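Tryptophan decarboxylase 1 (PDB 6KHO) decarboxylates L-tryptophan to tryptamine and 5-hydroxy-L-tryptophan to serotonin, using pyridoxal 5'-phosphate as cofactor and working as a homodimer. Local coordinates at residues F104-D116 and S327-T339. Numbering follows the deposited sequence.
Sequences FPSTNSAAAIAGD and SPHKWLMTCLDCT. With PLP (pyridoxal-5'-phosphate), chain C.
Thr-107 ties the loop 104-109 to the turn that follows Lys-330. Its OG1 gives its proton to Lys-330 O at 2.9 Å, tilted from the carbonyl plane, and accepts a hydrogen bond from Met-333 N at 2.8 Å. With chi1 at 66°, OG1 is turned in beside the backbone N-H, and both reach Lys-330 O. Thr-107 N donates to Lys-330 O at 3.0 Å. Two donors of Thr-107 thus grip this one oxygen. A water lies within bonding distance of Thr-107 O and His-329 O, between the two segments.

Ser-109 repeats the theme at the start of helix 110-122. Its OG donates to Met-333 O at 2.8 Å, in the carbonyl plane, and accepts from Ala-112 N as the N-cap. Ala-112 CB also packs against Met-333 O and Thr-334 CA. Further along, Asp-116 OD2 lies 3.4 Å from Cys-335 SG, but its charge is paired with Lys-388. Asn-108 lays its amide beside Cys-335 CB, while its ND2 bonds Ser-120 O of the second subunit.

At the other end, the bent Lys-330 chain passes obliquely by Phe-104, CD lying 4.1 Å from Phe-104 CB. Lys-330 NZ is joined to PLP C4A at 1.4 Å. Phe-104 CE2 comes within 3.4 Å of PLP O3, and the Phe-104 ring stacks with Tyr-301. Phe-104 also binds serotonin. The contact lies beside the lysine-PLP linkage and at the dimer interface, as in the PLP site of fold-type I group II decarboxylases.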
loop_
_atom_site.group_PDB
_atom_site.type_symbol
_atom_site.label_atom_id
_atom_site.label_comp_id
_atom_site.label_asym_id
_atom_site.label_seq_id
_atom_site.Cartn_x
_atom_site.Cartn_y
_atom_site.Cartn_z
ATOM N N PHE A 104 3.028 -0.150 -19.308
ATOM C CA PHE A 104 4.111 0.821 -19.264
ATOM C C PHE A 104 5.256 0.218 -18.455
ATOM O O PHE A 104 5.013 -0.555 -17.531
ATOM C CB PHE A 104 3.682 2.154 -18.638
ATOM C CG PHE A 104 2.615 2.875 -19.416
ATOM C CD1 PHE A 104 2.860 3.333 -20.708
ATOM C CD2 PHE A 104 1.367 3.090 -18.858
ATOM C CE1 PHE A 104 1.876 4.003 -21.414
ATOM C CE2 PHE A 104 0.371 3.759 -19.571
ATOM C CZ PHE A 104 0.630 4.203 -20.851
ATOM N N PRO A 105 6.506 0.509 -18.801
ATOM C CA PRO A 105 7.619 -0.101 -18.064
ATOM C C PRO A 105 7.618 0.328 -16.604
ATOM O O PRO A 105 7.133 1.404 -16.247
ATOM C CB PRO A 105 8.861 0.410 -18.804
ATOM C CG PRO A 105 8.418 1.588 -19.541
ATOM C CD PRO A 105 6.975 1.365 -19.899
ATOM N N SER A 106 8.131 -0.549 -15.745
ATOM C CA SER A 106 8.355 -0.211 -14.342
ATOM C C SER A 106 9.823 0.189 -14.236
ATOM O O SER A 106 10.681 -0.635 -13.916
ATOM C CB SER A 106 7.994 -1.378 -13.429
ATOM O OG SER A 106 8.655 -2.576 -13.824
ATOM N N THR A 107 10.122 1.459 -14.537
ATOM C CA THR A 107 11.517 1.877 -14.601
ATOM C C THR A 107 12.110 1.914 -13.196
ATOM O O THR A 107 11.408 2.136 -12.206
ATOM C CB THR A 107 11.671 3.237 -15.306
ATOM O OG1 THR A 107 11.066 4.303 -14.544
ATOM C CG2 THR A 107 11.036 3.191 -16.704
ATOM N N ASN A 108 13.406 1.632 -13.107
ATOM C CA ASN A 108 14.043 1.386 -11.822
ATOM C C ASN A 108 15.454 1.966 -11.841
ATOM O O ASN A 108 15.974 2.368 -12.890
ATOM C CB ASN A 108 14.055 -0.126 -11.513
ATOM C CG ASN A 108 13.926 -0.432 -10.034
ATOM O OD1 ASN A 108 13.991 0.463 -9.185
ATOM N ND2 ASN A 108 13.745 -1.716 -9.715
ATOM N N SER A 109 16.087 1.994 -10.666
ATOM C CA SER A 109 17.437 2.530 -10.561
ATOM C C SER A 109 18.097 1.990 -9.302
ATOM O O SER A 109 17.421 1.632 -8.330
ATOM C CB SER A 109 17.442 4.065 -10.544
ATOM O OG SER A 109 16.813 4.579 -9.368
ATOM N N ALA A 110 19.431 1.947 -9.330
ATOM C CA ALA A 110 20.175 1.466 -8.166
ATOM C C ALA A 110 19.893 2.321 -6.934
ATOM O O ALA A 110 19.767 1.793 -5.823
ATOM C CB ALA A 110 21.672 1.441 -8.475
ATOM N N ALA A 111 19.761 3.641 -7.116
ATOM C CA ALA A 111 19.478 4.516 -5.979
ATOM C C ALA A 111 18.129 4.190 -5.344
ATOM O O ALA A 111 17.996 4.204 -4.114
ATOM C CB ALA A 111 19.515 5.983 -6.408
ATOM N N ALA A 112 17.119 3.896 -6.164
ATOM C CA ALA A 112 15.789 3.628 -5.624
ATOM C C ALA A 112 15.744 2.295 -4.894
ATOM O O ALA A 112 15.135 2.191 -3.824
ATOM C CB ALA A 112 14.739 3.651 -6.738
ATOM N N ILE A 113 16.376 1.266 -5.464
ATOM C CA ILE A 113 16.450 -0.030 -4.793
ATOM C C ILE A 113 17.218 0.093 -3.480
ATOM O O ILE A 113 16.808 -0.460 -2.454
ATOM C CB ILE A 113 17.090 -1.080 -5.719
ATOM C CG1 ILE A 113 16.219 -1.289 -6.962
ATOM C CG2 ILE A 113 17.257 -2.387 -4.976
ATOM C CD1 ILE A 113 16.981 -1.932 -8.133
ATOM N N ALA A 114 18.333 0.833 -3.493
ATOM C CA ALA A 114 19.093 1.083 -2.271
ATOM C C ALA A 114 18.235 1.769 -1.221
ATOM O O ALA A 114 18.209 1.359 -0.051
ATOM C CB ALA A 114 20.329 1.938 -2.589
ATOM N N GLY A 115 17.496 2.807 -1.633
ATOM C CA GLY A 115 16.657 3.523 -0.690
ATOM C C GLY A 115 15.561 2.653 -0.111
ATOM O O GLY A 115 15.285 2.700 1.094
ATOM N N ASP A 116 14.928 1.831 -0.951
ATOM C CA ASP A 116 13.876 0.977 -0.422
ATOM C C ASP A 116 14.428 -0.117 0.475
ATOM O O ASP A 116 13.774 -0.493 1.454
ATOM C CB ASP A 116 13.037 0.366 -1.536
ATOM C CG ASP A 116 11.614 0.906 -1.525
ATOM O OD1 ASP A 116 11.350 1.866 -0.745
ATOM O OD2 ASP A 116 10.761 0.383 -2.268
ATOM N N SER A 327 2.830 8.777 -10.947
ATOM C CA SER A 327 3.530 7.650 -10.334
ATOM C C SER A 327 4.987 7.636 -10.757
ATOM O O SER A 327 5.303 7.261 -11.900
ATOM C CB SER A 327 2.853 6.331 -10.699
ATOM O OG SER A 327 1.579 6.252 -10.084
ATOM N N PRO A 328 5.904 8.038 -9.888
ATOM C CA PRO A 328 7.322 7.790 -10.160
ATOM C C PRO A 328 7.604 6.322 -10.411
ATOM O O PRO A 328 8.559 6.009 -11.124
ATOM C CB PRO A 328 8.024 8.294 -8.890
ATOM C CG PRO A 328 7.089 9.347 -8.358
ATOM C CD PRO A 328 5.701 8.821 -8.652
ATOM N N HIS A 329 6.779 5.407 -9.877
ATOM C CA HIS A 329 7.065 4.000 -10.144
ATOM C C HIS A 329 6.681 3.572 -11.553
ATOM O O HIS A 329 6.870 2.402 -11.901
ATOM C CB HIS A 329 6.425 3.082 -9.082
ATOM C CG HIS A 329 4.935 2.923 -9.182
ATOM N ND1 HIS A 329 4.114 3.026 -8.078
ATOM C CD2 HIS A 329 4.127 2.589 -10.218
ATOM C CE1 HIS A 329 2.863 2.795 -8.437
ATOM N NE2 HIS A 329 2.843 2.530 -9.731
ATOM N N LYS A 330 6.171 4.483 -12.377
ATOM C CA LYS A 330 6.073 4.207 -13.803
ATOM C C LYS A 330 7.354 4.665 -14.481
ATOM O O LYS A 330 8.248 3.855 -14.729
ATOM C CB LYS A 330 4.858 4.903 -14.423
ATOM C CG LYS A 330 3.553 4.387 -13.887
ATOM C CD LYS A 330 2.895 3.450 -14.848
ATOM C CE LYS A 330 1.398 3.618 -14.770
ATOM N NZ LYS A 330 0.730 2.308 -14.728
ATOM N N TRP A 331 7.481 5.972 -14.714
ATOM C CA TRP A 331 8.507 6.509 -15.603
ATOM C C TRP A 331 9.531 7.390 -14.882
ATOM O O TRP A 331 10.167 8.236 -15.518
ATOM C CB TRP A 331 7.817 7.295 -16.729
ATOM C CG TRP A 331 8.592 7.437 -18.014
ATOM C CD1 TRP A 331 9.802 6.870 -18.331
ATOM C CD2 TRP A 331 8.201 8.210 -19.155
ATOM N NE1 TRP A 331 10.179 7.245 -19.609
ATOM C CE2 TRP A 331 9.215 8.072 -20.127
ATOM C CE3 TRP A 331 7.079 9.006 -19.451
ATOM C CZ2 TRP A 331 9.142 8.702 -21.374
ATOM C CZ3 TRP A 331 7.011 9.629 -20.679
ATOM C CH2 TRP A 331 8.033 9.474 -21.627
ATOM N N LEU A 332 9.729 7.227 -13.576
ATOM C CA LEU A 332 10.736 8.061 -12.913
ATOM C C LEU A 332 11.695 7.224 -12.061
ATOM O O LEU A 332 12.141 7.650 -10.987
ATOM C CB LEU A 332 10.074 9.163 -12.087
ATOM C CG LEU A 332 10.908 10.438 -11.925
ATOM C CD1 LEU A 332 11.082 11.127 -13.274
ATOM C CD2 LEU A 332 10.290 11.386 -10.895
ATOM N N MET A 333 12.022 6.015 -12.533
ATOM C CA MET A 333 13.139 5.203 -12.018
ATOM C C MET A 333 13.039 4.902 -10.526
ATOM O O MET A 333 14.059 4.719 -9.857
ATOM C CB MET A 333 14.483 5.871 -12.312
ATOM C CG MET A 333 14.905 5.729 -13.770
ATOM S SD MET A 333 16.382 6.680 -14.137
ATOM C CE MET A 333 15.714 8.306 -14.111
ATOM N N THR A 334 11.824 4.835 -9.996
ATOM C CA THR A 334 11.585 4.538 -8.589
ATOM C C THR A 334 10.768 3.255 -8.509
ATOM O O THR A 334 9.650 3.206 -9.026
ATOM C CB THR A 334 10.837 5.694 -7.919
ATOM O OG1 THR A 334 11.581 6.920 -8.062
ATOM C CG2 THR A 334 10.626 5.412 -6.454
ATOM N N CYS A 335 11.311 2.214 -7.876
ATOM C CA CYS A 335 10.611 0.932 -7.864
ATOM C C CYS A 335 9.264 1.046 -7.139
ATOM O O CYS A 335 9.066 1.905 -6.269
ATOM C CB CYS A 335 11.480 -0.149 -7.195
ATOM S SG CYS A 335 11.993 0.212 -5.462
ATOM N N LEU A 336 8.332 0.157 -7.501
ATOM C CA LEU A 336 7.024 0.134 -6.845
ATOM C C LEU A 336 7.181 -0.084 -5.338
ATOM O O LEU A 336 8.134 -0.726 -4.888
ATOM C CB LEU A 336 6.153 -0.975 -7.449
ATOM C CG LEU A 336 5.438 -0.710 -8.786
ATOM C CD1 LEU A 336 6.372 -0.823 -9.991
ATOM C CD2 LEU A 336 4.254 -1.662 -8.938
ATOM N N ASP A 337 6.254 0.467 -4.538
ATOM C CA ASP A 337 5.173 1.378 -4.962
ATOM C C ASP A 337 5.548 2.830 -4.668
ATOM O O ASP A 337 6.208 3.115 -3.656
ATOM C CB ASP A 337 3.849 1.081 -4.235
ATOM C CG ASP A 337 3.606 -0.404 -4.003
ATOM O OD1 ASP A 337 3.619 -1.170 -4.988
ATOM O OD2 ASP A 337 3.397 -0.806 -2.834
ATOM N N CYS A 338 5.099 3.740 -5.532
ATOM C CA CYS A 338 5.347 5.163 -5.333
ATOM C C CYS A 338 4.427 6.006 -6.223
ATOM O O CYS A 338 4.731 6.222 -7.398
ATOM C CB CYS A 338 6.812 5.495 -5.630
ATOM S SG CYS A 338 7.245 7.238 -5.234
ATOM N N THR A 339 3.302 6.471 -5.683
ATOM C CA THR A 339 2.410 7.386 -6.395
ATOM C C THR A 339 2.304 8.662 -5.583
ATOM O O THR A 339 2.081 8.603 -4.371
ATOM C CB THR A 339 1.014 6.785 -6.597
ATOM O OG1 THR A 339 1.125 5.564 -7.331
ATOM C CG2 THR A 339 0.101 7.760 -7.372
HETATM N N1 PLP C . -3.930 5.465 -14.509
HETATM C C2 PLP C . -3.016 5.547 -15.540
HETATM C C2A PLP C . -3.115 6.608 -16.592
HETATM C C3 PLP C . -1.981 4.629 -15.616
HETATM O O3 PLP C . -1.074 4.716 -16.638
HETATM C C4 PLP C . -1.852 3.637 -14.651
HETATM C C4A PLP C . -0.553 2.897 -14.508
HETATM C C5 PLP C . -2.772 3.552 -13.616
HETATM C C6 PLP C . -3.817 4.471 -13.551
HETATM C C5A PLP C . -2.595 2.440 -12.603
HETATM O O4P PLP C . -3.379 2.601 -11.444
HETATM P P PLP C . -2.944 1.909 -10.039
HETATM O O1P PLP C . -2.616 0.455 -10.243
HETATM O O2P PLP C . -4.099 2.093 -9.087
HETATM O O3P PLP C . -1.700 2.562 -9.463
HETATM O O HOH W 1 9.046 1.026 -11.104
#